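Local coordinates for glycine betaine, L-proline ABC transporter, glycine/betaine/L-proline-binding protein (ProX) (Borrelia burgdorferi, PDB 3TMG) that binds glycine betaine and probably delivers it, or related quaternary amines, to an ABC-type membrane transporter, at residues A143-Y147 / G148-E152. Residues are numbered along the deposited sequence; the frame is centred on the assembly and turned at random.
Sequences ALNYY and GLSKE
Leu149 folds back onto Leu144 where helix 135-146 ends, the two side chains crossing at about a right angle with Leu144 CD2 3.8 Å from Leu149 CB. The CD1 methyl of Leu149 also reaches the base of Tyr147, 3.9 Å from its CB. CB of Leu149 already points at the helix; with CG beside the backbone N (chi1 -64°) and chi2 extended, CD1 lies against Tyr147. The backbone closes the last turn: Leu149 N donates to Leu144 O at 2.9 Å in a nearly linear bond (N-H...O 162°). Gly148 N donates to Asn145 O at 3.1 Å, approaching from well above the carbonyl plane. With Gly148 at positive phi (73°), these two bonds make a Schellman motif, and the Leu144-Leu149 contact is the apolar pairing that commonly accompanies it. Asn145 OD1 lies 3.3 Å from Ser150 CB.

Further out, Phe102 of strand 88-105 packs on Leu144, and Ile113 touches both Leu149 and Tyr147. The Tyr147 hydroxyl is hydrogen-bonded to Asp198 OD1 and Asp200 N, while CD2 of Tyr146 sits over the centre of the Tyr147 ring, 3.7 Å above its plane. The reversing chain thus engages the last-turn carbonyls of Leu144 and Asn145 as acceptors while the buried leucines pair beside Phe102 and Ile113, so polar and apolar contacts together fix the helix end.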
loop_
_atom_site.group_PDB
_atom_site.type_symbol
_atom_site.label_atom_id
_atom_site.label_comp_id
_atom_site.label_asym_id
_atom_site.label_seq_id
_atom_site.Cartn_x
_atom_site.Cartn_y
_atom_site.Cartn_z
ATOM N N ALA A 143 12.754 13.106 3.602
ATOM C CA ALA A 143 12.250 14.020 4.654
ATOM C C ALA A 143 13.234 14.213 5.834
ATOM O O ALA A 143 13.467 15.347 6.304
ATOM C CB ALA A 143 10.890 13.535 5.172
ATOM N N LEU A 144 13.841 13.110 6.283
ATOM C CA LEU A 144 14.870 13.195 7.333
ATOM C C LEU A 144 16.003 14.080 6.891
ATOM O O LEU A 144 16.441 14.930 7.657
ATOM C CB LEU A 144 15.407 11.831 7.752
ATOM C CG LEU A 144 14.423 11.012 8.579
ATOM C CD1 LEU A 144 14.925 9.571 8.735
ATOM C CD2 LEU A 144 14.118 11.644 9.946
ATOM N N ASN A 145 16.428 13.939 5.643
ATOM C CA ASN A 145 17.479 14.818 5.112
ATOM C C ASN A 145 17.044 16.266 5.047
ATOM O O ASN A 145 17.760 17.158 5.466
ATOM C CB ASN A 145 17.910 14.367 3.721
ATOM C CG ASN A 145 18.596 13.031 3.736
ATOM O OD1 ASN A 145 19.468 12.770 4.577
ATOM N ND2 ASN A 145 18.249 12.179 2.784
ATOM N N TYR A 146 15.878 16.490 4.474
ATOM C CA TYR A 146 15.353 17.827 4.258
ATOM C C TYR A 146 15.225 18.622 5.554
ATOM O O TYR A 146 15.550 19.828 5.616
ATOM C CB TYR A 146 13.940 17.707 3.624
ATOM C CG TYR A 146 13.344 19.054 3.301
ATOM C CD1 TYR A 146 13.667 19.713 2.110
ATOM C CD2 TYR A 146 12.493 19.675 4.191
ATOM C CE1 TYR A 146 13.154 20.986 1.835
ATOM C CE2 TYR A 146 11.961 20.924 3.922
ATOM C CZ TYR A 146 12.285 21.571 2.750
ATOM O OH TYR A 146 11.743 22.822 2.518
ATOM N N TYR A 147 14.698 17.973 6.578
ATOM C CA TYR A 147 14.411 18.642 7.833
ATOM C C TYR A 147 15.629 18.674 8.750
ATOM O O TYR A 147 15.538 19.157 9.880
ATOM C CB TYR A 147 13.208 17.992 8.539
ATOM C CG TYR A 147 11.887 18.362 7.878
ATOM C CD1 TYR A 147 11.412 19.682 7.924
ATOM C CD2 TYR A 147 11.119 17.412 7.217
ATOM C CE1 TYR A 147 10.207 20.046 7.313
ATOM C CE2 TYR A 147 9.910 17.764 6.610
ATOM C CZ TYR A 147 9.450 19.086 6.680
ATOM O OH TYR A 147 8.230 19.443 6.101
ATOM N N GLY A 148 16.758 18.162 8.242
ATOM C CA GLY A 148 18.051 18.235 8.955
ATOM C C GLY A 148 18.126 17.284 10.146
ATOM O O GLY A 148 18.780 17.591 11.139
ATOM N N LEU A 149 17.483 16.128 10.026
ATOM C CA LEU A 149 17.338 15.170 11.122
ATOM C C LEU A 149 18.164 13.899 10.913
ATOM O O LEU A 149 18.295 13.074 11.821
ATOM C CB LEU A 149 15.852 14.775 11.262
ATOM C CG LEU A 149 14.886 15.909 11.666
ATOM C CD1 LEU A 149 13.432 15.466 11.538
ATOM C CD2 LEU A 149 15.159 16.387 13.071
ATOM N N SER A 150 18.747 13.752 9.735
ATOM C CA SER A 150 19.334 12.483 9.342
ATOM C C SER A 150 20.578 12.082 10.138
ATOM O O SER A 150 20.869 10.894 10.224
ATOM C CB SER A 150 19.663 12.497 7.857
ATOM O OG SER A 150 20.745 13.403 7.669
ATOM N N LYS A 151 21.309 13.045 10.704
ATOM C CA LYS A 151 22.447 12.718 11.557
ATOM C C LYS A 151 22.024 12.274 12.975
ATOM O O LYS A 151 22.793 11.602 13.655
ATOM C CB LYS A 151 23.448 13.902 11.624
ATOM N N GLU A 152 20.809 12.639 13.397
ATOM C CA GLU A 152 20.331 12.416 14.767
ATOM C C GLU A 152 19.378 11.216 14.858
ATOM O O GLU A 152 19.250 10.576 15.922
ATOM C CB GLU A 152 19.615 13.665 15.247
ATOM C CG GLU A 152 19.286 13.659 16.725
ATOM C CD GLU A 152 18.512 14.883 17.174
ATOM O OE1 GLU A 152 18.184 15.764 16.334
ATOM O OE2 GLU A 152 18.234 14.956 18.383
#